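Local coordinates for tRNA modification GTPase mnmE (Chlorobium tepidum, PDB 3GEE) that hydrolyses GTP and takes part, with MnmG, in adding a carboxymethylaminomethyl group to the wobble uridine U34 of certain tRNAs, at the FON site and the guanosine-5'-diphosphate site. Numbering follows the deposited sequence. Chains: chain A/B, tRNA modification GTPase mnmE.

Contact 1: the FON site. Residues chain A 34, 63, 83, 85, 88-91, 98, 137, 476; chain B 30, 51-52, 67, 79-81, 100-102. With FON (N-{[4-({[(6R)-2-amino-5-formyl-4-oxo-1,4,5,6,7,8-hexahydropteridin-6-yl]methyl}amino)phenyl]carbonyl}-L-glutamic acid), chain C.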
# COMPACT_ATOMS: atom_id res chain seq x y z
N ARG A 34 -13.32 2.58 -2.59
CA ARG A 34 -14.19 3.73 -2.89
C ARG A 34 -15.08 3.53 -4.11
O ARG A 34 -14.61 3.21 -5.20
CB ARG A 34 -13.41 5.06 -2.96
CG ARG A 34 -12.33 5.16 -4.01
CD ARG A 34 -12.43 6.47 -4.78
NE ARG A 34 -11.81 7.62 -4.12
CZ ARG A 34 -10.91 8.42 -4.71
NH1 ARG A 34 -10.51 8.20 -5.95
NH2 ARG A 34 -10.42 9.45 -4.04
N TYR A 63 -20.59 14.17 3.95
CA TYR A 63 -19.46 14.33 4.88
C TYR A 63 -19.68 13.70 6.25
O TYR A 63 -19.15 14.17 7.26
CB TYR A 63 -19.02 15.79 4.96
CG TYR A 63 -18.14 16.15 3.79
CD1 TYR A 63 -18.68 16.70 2.63
CD2 TYR A 63 -16.77 15.91 3.84
CE1 TYR A 63 -17.86 17.01 1.55
CE2 TYR A 63 -15.95 16.22 2.77
CZ TYR A 63 -16.50 16.76 1.63
OH TYR A 63 -15.66 17.06 0.59
N LEU A 83 -18.12 6.37 4.62
CA LEU A 83 -18.13 7.82 4.52
C LEU A 83 -19.02 8.22 3.36
O LEU A 83 -18.69 7.98 2.19
CB LEU A 83 -16.72 8.38 4.34
CG LEU A 83 -16.54 9.90 4.40
CD1 LEU A 83 -17.29 10.52 5.56
CD2 LEU A 83 -15.07 10.25 4.48
N PHE A 85 -20.71 10.78 0.80
CA PHE A 85 -20.55 12.05 0.11
C PHE A 85 -21.74 12.18 -0.82
O PHE A 85 -22.18 11.20 -1.42
CB PHE A 85 -19.30 12.08 -0.77
CG PHE A 85 -18.01 11.99 -0.03
CD1 PHE A 85 -17.41 10.76 0.20
CD2 PHE A 85 -17.36 13.14 0.38
CE1 PHE A 85 -16.19 10.66 0.87
CE2 PHE A 85 -16.14 13.06 1.05
CZ PHE A 85 -15.55 11.82 1.29
N PRO A 88 -22.93 17.52 -5.43
CA PRO A 88 -21.68 17.81 -6.11
C PRO A 88 -20.49 17.81 -5.14
O PRO A 88 -19.35 17.97 -5.56
CB PRO A 88 -21.91 19.23 -6.62
CG PRO A 88 -22.71 19.86 -5.54
CD PRO A 88 -23.53 18.76 -4.90
N ARG A 89 -20.79 17.63 -3.86
CA ARG A 89 -19.83 17.88 -2.79
C ARG A 89 -19.06 16.60 -2.44
O ARG A 89 -19.08 16.13 -1.30
CB ARG A 89 -20.56 18.46 -1.59
CG ARG A 89 -19.75 19.41 -0.73
CD ARG A 89 -20.57 19.93 0.46
NE ARG A 89 -21.35 18.85 1.08
CZ ARG A 89 -21.93 18.91 2.28
NH1 ARG A 89 -21.82 20.01 3.04
NH2 ARG A 89 -22.62 17.87 2.73
N SER A 90 -18.39 16.07 -3.46
CA SER A 90 -17.52 14.90 -3.35
C SER A 90 -16.35 15.08 -4.31
O SER A 90 -16.31 16.04 -5.08
CB SER A 90 -18.28 13.63 -3.72
OG SER A 90 -18.40 13.51 -5.13
N PHE A 91 -15.39 14.15 -4.28
CA PHE A 91 -14.25 14.21 -5.21
C PHE A 91 -14.70 14.12 -6.67
O PHE A 91 -14.29 14.95 -7.49
CB PHE A 91 -13.20 13.13 -4.90
CG PHE A 91 -12.08 13.08 -5.90
CD1 PHE A 91 -11.11 14.07 -5.92
CD2 PHE A 91 -12.02 12.06 -6.84
CE1 PHE A 91 -10.08 14.04 -6.86
CE2 PHE A 91 -11.00 12.02 -7.80
CZ PHE A 91 -10.03 13.01 -7.80
N GLU A 98 -17.27 5.74 0.71
CA GLU A 98 -15.91 5.22 0.83
C GLU A 98 -15.79 4.35 2.07
O GLU A 98 -15.76 4.85 3.20
CB GLU A 98 -14.89 6.35 0.92
CG GLU A 98 -14.75 7.21 -0.31
CD GLU A 98 -13.69 8.28 -0.16
OE1 GLU A 98 -13.20 8.48 0.98
OE2 GLU A 98 -13.33 8.92 -1.18
N ARG A 137 -15.58 19.97 -11.60
CA ARG A 137 -15.09 20.31 -10.27
C ARG A 137 -13.63 20.73 -10.34
O ARG A 137 -13.16 21.54 -9.53
CB ARG A 137 -15.25 19.13 -9.31
CG ARG A 137 -15.10 19.51 -7.85
CD ARG A 137 -14.94 18.30 -6.93
NE ARG A 137 -13.70 17.56 -7.16
CZ ARG A 137 -12.49 17.96 -6.77
NH1 ARG A 137 -11.43 17.21 -7.03
NH2 ARG A 137 -12.34 19.12 -6.13
N LYS A 476 -8.00 5.85 -8.87
CA LYS A 476 -7.96 7.30 -8.95
C LYS A 476 -8.68 7.83 -10.19
O LYS A 476 -8.55 8.99 -10.56
CB LYS A 476 -6.50 7.81 -8.92
CG LYS A 476 -6.37 9.27 -8.46
CD LYS A 476 -7.40 9.61 -7.36
CE LYS A 476 -7.18 10.98 -6.75
NZ LYS A 476 -7.91 11.09 -5.46
OXT LYS A 476 -9.43 7.09 -10.83
N LEU B 30 -5.12 7.05 -2.62
CA LEU B 30 -5.28 7.65 -1.31
C LEU B 30 -4.46 6.94 -0.26
O LEU B 30 -4.18 5.75 -0.39
CB LEU B 30 -6.75 7.60 -0.88
CG LEU B 30 -7.83 8.17 -1.78
CD1 LEU B 30 -9.16 7.74 -1.23
CD2 LEU B 30 -7.72 9.68 -1.86
N VAL B 51 -11.61 24.42 4.15
CA VAL B 51 -11.59 25.16 2.88
C VAL B 51 -12.74 26.16 2.74
O VAL B 51 -12.52 27.31 2.34
CB VAL B 51 -11.53 24.21 1.66
CG1 VAL B 51 -12.85 23.49 1.48
CG2 VAL B 51 -11.15 24.97 0.39
N HIS B 52 -13.96 25.72 3.05
CA HIS B 52 -15.11 26.62 3.08
C HIS B 52 -15.56 26.80 4.53
O HIS B 52 -15.86 25.82 5.23
CB HIS B 52 -16.25 26.09 2.20
CG HIS B 52 -15.89 26.02 0.75
ND1 HIS B 52 -15.28 24.92 0.19
CD2 HIS B 52 -16.05 26.91 -0.25
CE1 HIS B 52 -15.09 25.13 -1.10
NE2 HIS B 52 -15.55 26.34 -1.39
N PHE B 67 -13.32 18.64 4.78
CA PHE B 67 -12.45 18.85 3.64
C PHE B 67 -11.68 20.14 3.79
O PHE B 67 -12.26 21.23 3.77
CB PHE B 67 -13.26 18.85 2.34
CG PHE B 67 -12.46 19.26 1.15
CD1 PHE B 67 -11.43 18.45 0.67
CD2 PHE B 67 -12.71 20.46 0.50
CE1 PHE B 67 -10.68 18.84 -0.44
CE2 PHE B 67 -11.96 20.85 -0.60
CZ PHE B 67 -10.95 20.04 -1.07
N GLU B 79 -4.22 18.59 -0.02
CA GLU B 79 -5.65 18.72 0.15
C GLU B 79 -6.13 17.40 0.72
O GLU B 79 -5.99 16.37 0.07
CB GLU B 79 -6.28 18.93 -1.21
CG GLU B 79 -7.40 19.92 -1.24
CD GLU B 79 -7.79 20.29 -2.66
OE1 GLU B 79 -7.95 19.35 -3.48
OE2 GLU B 79 -7.92 21.50 -2.95
N VAL B 80 -6.67 17.43 1.93
CA VAL B 80 -7.08 16.18 2.60
C VAL B 80 -8.54 16.20 3.06
O VAL B 80 -9.26 17.18 2.81
CB VAL B 80 -6.17 15.86 3.81
CG1 VAL B 80 -4.70 15.88 3.38
CG2 VAL B 80 -6.41 16.84 4.96
N ILE B 81 -8.97 15.11 3.69
CA ILE B 81 -10.25 15.06 4.39
C ILE B 81 -10.02 14.56 5.81
O ILE B 81 -9.50 13.45 6.01
CB ILE B 81 -11.30 14.19 3.65
CG1 ILE B 81 -11.86 14.97 2.45
CG2 ILE B 81 -12.43 13.77 4.60
CD1 ILE B 81 -13.01 14.31 1.73
N THR B 100 -7.07 11.48 5.45
CA THR B 100 -6.81 10.67 4.28
C THR B 100 -6.41 11.61 3.16
O THR B 100 -7.18 12.49 2.77
CB THR B 100 -7.96 9.70 3.90
OG1 THR B 100 -8.47 10.02 2.61
CG2 THR B 100 -9.07 9.69 4.95
N CYS B 101 -5.18 11.43 2.67
CA CYS B 101 -4.57 12.34 1.69
C CYS B 101 -4.29 11.62 0.38
O CYS B 101 -4.58 10.44 0.26
CB CYS B 101 -3.27 12.87 2.26
SG CYS B 101 -2.10 11.55 2.58
N HIS B 102 -3.71 12.35 -0.58
CA HIS B 102 -3.28 11.74 -1.85
C HIS B 102 -2.19 10.69 -1.60
O HIS B 102 -1.26 10.92 -0.82
CB HIS B 102 -2.79 12.79 -2.83
CG HIS B 102 -3.88 13.65 -3.38
ND1 HIS B 102 -4.10 14.95 -2.96
CD2 HIS B 102 -4.84 13.39 -4.30
CE1 HIS B 102 -5.13 15.45 -3.61
NE2 HIS B 102 -5.60 14.53 -4.43
N1 FON C . -10.04 11.66 1.35
C2 FON C . -11.17 10.96 1.11
NA2 FON C . -11.73 10.26 2.13
N3 FON C . -11.76 10.93 -0.11
C4 FON C . -11.26 11.61 -1.17
O4 FON C . -11.86 11.54 -2.26
C4A FON C . -10.01 12.39 -0.96
N5 FON C . -9.31 13.18 -1.88
C6 FON C . -8.83 14.42 -1.24
C7 FON C . -7.67 13.91 -0.40
N8 FON C . -8.28 13.08 0.63
C8A FON C . -9.42 12.38 0.39
C9 FON C . -8.44 15.56 -2.19
N10 FON C . -9.48 15.87 -3.16
C11 FON C . -13.45 17.03 -2.59
C12 FON C . -12.54 17.83 -3.28
C13 FON C . -11.22 17.43 -3.46
C14 FON C . -10.78 16.22 -2.93
C15 FON C . -11.70 15.40 -2.25
C16 FON C . -13.02 15.81 -2.07
C FON C . -14.87 17.52 -2.43
O FON C . -15.65 16.90 -1.73
N FON C . -15.22 18.63 -3.09
CA FON C . -16.13 19.68 -2.65
CB FON C . -15.59 20.44 -1.43
CG FON C . -16.62 21.35 -0.76
CD FON C . -16.46 21.35 0.75
OE1 FON C . -16.94 20.39 1.41
OE2 FON C . -15.86 22.31 1.30
CT FON C . -16.38 20.64 -3.78
O1 FON C . -17.55 21.02 -4.03
O2 FON C . -15.39 21.04 -4.44
CP1 FON C . -9.13 12.84 -3.09
O3 FON C . -8.00 12.67 -3.51

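Contact 2: the guanosine-5'-diphosphate site. Residues chain A 241-248, 351-352, 354-355, 378-380. With GDP (guanosine-5'-diphosphate), chain D.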
# COMPACT_ATOMS: atom_id res chain seq x y z
N LYS A 241 31.00 2.25 -27.12
CA LYS A 241 31.01 0.95 -27.78
C LYS A 241 31.02 -0.19 -26.75
O LYS A 241 31.36 0.05 -25.58
CB LYS A 241 32.19 0.85 -28.75
CG LYS A 241 32.00 1.70 -30.00
CD LYS A 241 33.18 1.62 -30.94
CE LYS A 241 33.15 2.79 -31.91
NZ LYS A 241 34.46 2.98 -32.60
N PRO A 242 30.63 -1.41 -27.16
CA PRO A 242 30.64 -2.56 -26.25
C PRO A 242 31.91 -2.66 -25.40
O PRO A 242 33.00 -2.34 -25.88
CB PRO A 242 30.55 -3.75 -27.20
CG PRO A 242 29.75 -3.24 -28.34
CD PRO A 242 30.13 -1.79 -28.50
N ASN A 243 31.74 -3.09 -24.15
CA ASN A 243 32.83 -3.30 -23.19
C ASN A 243 33.44 -2.01 -22.63
O ASN A 243 34.47 -2.03 -21.96
CB ASN A 243 33.92 -4.22 -23.79
CG ASN A 243 34.59 -5.09 -22.75
OD1 ASN A 243 35.44 -4.63 -21.98
ND2 ASN A 243 34.22 -6.37 -22.72
N ALA A 244 32.77 -0.88 -22.89
CA ALA A 244 33.21 0.42 -22.37
C ALA A 244 33.09 0.52 -20.85
O ALA A 244 33.90 1.17 -20.20
CB ALA A 244 32.44 1.55 -23.04
N GLY A 245 32.07 -0.14 -20.30
CA GLY A 245 31.78 -0.07 -18.87
C GLY A 245 30.42 0.52 -18.58
O GLY A 245 30.13 0.91 -17.45
N LYS A 246 29.57 0.57 -19.61
CA LYS A 246 28.24 1.17 -19.53
C LYS A 246 27.39 0.54 -18.43
O LYS A 246 26.84 1.25 -17.58
CB LYS A 246 27.52 1.08 -20.88
CG LYS A 246 28.22 1.82 -22.01
CD LYS A 246 27.46 1.70 -23.33
CE LYS A 246 27.56 0.29 -23.90
NZ LYS A 246 27.09 0.22 -25.31
N SER A 247 27.30 -0.78 -18.44
CA SER A 247 26.55 -1.51 -17.43
C SER A 247 27.12 -1.26 -16.03
O SER A 247 26.37 -0.99 -15.09
CB SER A 247 26.54 -3.00 -17.75
OG SER A 247 25.76 -3.72 -16.81
N THR A 248 28.45 -1.32 -15.91
CA THR A 248 29.15 -1.16 -14.63
C THR A 248 28.93 0.21 -14.00
O THR A 248 28.84 0.33 -12.77
CB THR A 248 30.67 -1.41 -14.78
OG1 THR A 248 30.90 -2.56 -15.60
CG2 THR A 248 31.33 -1.63 -13.42
N ASN A 351 36.78 5.60 -18.64
CA ASN A 351 36.61 4.51 -17.68
C ASN A 351 37.87 3.65 -17.51
O ASN A 351 38.80 3.74 -18.31
CB ASN A 351 35.41 3.64 -18.07
CG ASN A 351 34.91 2.78 -16.92
OD1 ASN A 351 35.09 3.12 -15.74
ND2 ASN A 351 34.27 1.67 -17.25
N LYS A 352 37.88 2.83 -16.46
CA LYS A 352 38.98 1.90 -16.17
C LYS A 352 40.26 2.63 -15.74
O LYS A 352 41.37 2.28 -16.15
CB LYS A 352 39.25 0.96 -17.36
CG LYS A 352 38.06 0.08 -17.74
CD LYS A 352 38.47 -1.02 -18.71
CE LYS A 352 37.34 -2.01 -18.96
NZ LYS A 352 36.26 -1.45 -19.82
N ASP A 354 41.38 2.65 -12.73
CA ASP A 354 42.02 1.88 -11.66
C ASP A 354 43.31 1.17 -12.10
O ASP A 354 44.20 0.95 -11.28
CB ASP A 354 41.03 0.89 -11.03
CG ASP A 354 40.28 0.06 -12.06
OD1 ASP A 354 40.87 -0.91 -12.59
OD2 ASP A 354 39.10 0.36 -12.33
N ARG A 355 43.40 0.83 -13.39
CA ARG A 355 44.65 0.35 -13.97
C ARG A 355 45.33 1.46 -14.77
O ARG A 355 44.69 2.44 -15.14
CB ARG A 355 44.44 -0.91 -14.82
CG ARG A 355 43.92 -0.68 -16.25
CD ARG A 355 42.40 -0.78 -16.33
NE ARG A 355 41.92 -2.13 -16.05
CZ ARG A 355 41.72 -3.08 -16.96
NH1 ARG A 355 41.28 -4.27 -16.59
NH2 ARG A 355 41.97 -2.84 -18.24
N SER A 378 36.67 5.09 -12.48
CA SER A 378 36.72 3.65 -12.27
C SER A 378 35.31 3.21 -11.88
O SER A 378 34.91 3.34 -10.73
CB SER A 378 37.72 3.29 -11.18
OG SER A 378 37.63 1.91 -10.86
N ALA A 379 34.56 2.72 -12.86
CA ALA A 379 33.17 2.30 -12.65
C ALA A 379 33.06 1.06 -11.75
O ALA A 379 32.02 0.84 -11.13
CB ALA A 379 32.48 2.05 -13.99
N LEU A 380 34.13 0.27 -11.69
CA LEU A 380 34.16 -0.92 -10.86
C LEU A 380 34.45 -0.56 -9.41
O LEU A 380 33.70 -0.94 -8.50
CB LEU A 380 35.20 -1.91 -11.40
CG LEU A 380 35.07 -3.41 -11.09
CD1 LEU A 380 33.86 -4.02 -11.78
CD2 LEU A 380 36.34 -4.13 -11.51
PB GDP D . 29.14 -2.64 -21.43
O1B GDP D . 27.85 -2.19 -20.79
O2B GDP D . 29.46 -1.77 -22.62
O3B GDP D . 29.01 -4.08 -21.86
O3A GDP D . 30.33 -2.52 -20.36
PA GDP D . 30.28 -3.34 -18.98
O1A GDP D . 29.80 -2.45 -17.87
O2A GDP D . 29.39 -4.56 -19.11
O5' GDP D . 31.81 -3.76 -18.73
C5' GDP D . 32.41 -4.78 -19.52
C4' GDP D . 33.56 -5.40 -18.74
O4' GDP D . 34.50 -4.39 -18.37
C3' GDP D . 33.06 -6.05 -17.46
O3' GDP D . 33.19 -7.48 -17.56
C2' GDP D . 33.90 -5.46 -16.33
O2' GDP D . 34.60 -6.48 -15.60
C1' GDP D . 34.90 -4.53 -17.00
N9 GDP D . 34.91 -3.20 -16.33
C8 GDP D . 33.93 -2.28 -16.40
N7 GDP D . 34.24 -1.18 -15.68
C5 GDP D . 35.45 -1.38 -15.13
C6 GDP D . 36.37 -0.60 -14.26
O6 GDP D . 36.07 0.54 -13.85
N1 GDP D . 37.54 -1.17 -13.92
C2 GDP D . 37.90 -2.40 -14.35
N2 GDP D . 39.10 -2.89 -13.95
N3 GDP D . 37.10 -3.16 -15.15
C4 GDP D . 35.89 -2.71 -15.57

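Contact 1: the FON site
Folinic acid (FON), a 5-formyl-tetrahydrofolate, lies almost wholly buried in a pocket built by both subunits. The pterin is read at its edge by A:Glu98, whose chain runs extended beyond CG: OE1 takes the 2-amino group NA2 on its syn lone pair at 2.6 Å, and OE2 lies 2.8 Å from FON N3, which would suit an N3-H tautomer; the hydrogens are not seen. This pairing probably gives much of the specificity for the aminopyrimidine; A:Arg34, in salt-bridge range of A:Glu98, may help keep the carboxylate charged. From chain B, the B:Thr100 carbonyl O accepts from N8 at 2.5 Å, with N8 37° above the carbonyl plane, while OG1 hydrogen-bonds N1 at 2.6 Å, in a direction that depends on the tautomer. B:Ile81 lays CD1 over the pyrimidine face and touches A:Phe85 tip to tip. The formyl oxygen O3, which distinguishes this folate, accepts from the C-terminal A:Lys476 NZ at 2.5 Å; B:His102 NE2, 3.2 Å from FON O3, can add a second hydrogen bond if it carries the proton. The benzoyl ring stacks on the B:Phe67 ring (centroids 4.1 Å apart, planes 27°), meets A:Phe91 edge-to-face, and lies across one face of the A:Arg137 guanidinium, which A:Phe91 O steadies through NE. At the glutamate tail, B:His52 ND1 donates to carboxylate oxygen OE2 at 2.9 Å. Strands 76-85 and 96-102 of both chains line the pocket, at the dimer interface of the N-terminal domains.

Contact 2: the guanosine-5'-diphosphate site
GDP occupies the nucleotide pocket of the G domain. Its phosphates are held chiefly by N-H groups of the P-loop (GKPNAGKS) and of A:Thr248 just after it. A:Ser247 N donates to beta-phosphate O1B at 2.8 Å, and A:Thr248 grips alpha-phosphate O1A twice, through N at 2.6 Å and hydroxyl OG1 at 2.5 Å. Its OG1 stands anti to the carbonyl carbon (chi1 -43°), bringing hydroxyl and backbone N onto the same oxygen. Weaker bonds run from A:Asn243 N to O2B and A:Gly245 N to bridging O3A. The P-loop lysine, A:Lys246, bends at chi3 and leaves NZ 4.1 Å from GDP O2B, too far for a bond. Polar contacts with the base select guanine: A:Asp354 forms a straight two-pronged pair, OD2 taking N1 at 2.7 Å (173° at H) and OD1 taking N2 at 3.0 Å, each on a syn lone pair. A:Ser378 OG donates to the anti lone pair of OD2 and so helps hold the carboxylate's rotation. A:Leu380 N supplies O6 with a hydrogen bond of 2.9 Å. A:Asn351 borders the N7/O6 edge and also braces the loops, its ND2 bonded to A:Ala244 O and its OD1 accepting from A:Ala379 N. Packing sandwiches the base: on one face A:Lys352 lays CG over the six-membered and CE over the five-membered ring, its NZ bonded to A:Asn243 O; A:Leu380 CB presses on the other, 3.7 Å from the six-membered ring centroid. The P-loop leads into helix 246-252, the NKxD motif begins at the end of strand 345-351, and the A:Ser378–A:Leu380 loop follows strand 374-376.

Contact 1 and contact 2 share no residue, and the centres of their C-alpha atoms are about 52 Å apart. Contact 1 draws on both subunits and includes the C-terminal residue of chain A, so folate binding bridges the homodimer and joins the chain end to the N-terminal domains. Contact 2 is given by chain A alone, within its G domain. The G domains of MnmE are known to approach and meet ("kiss"), while in this GDP-bound dimer they stand apart. Any influence of one site on the other would have to pass through the intervening helical domain; the structure alone does not show such coupling.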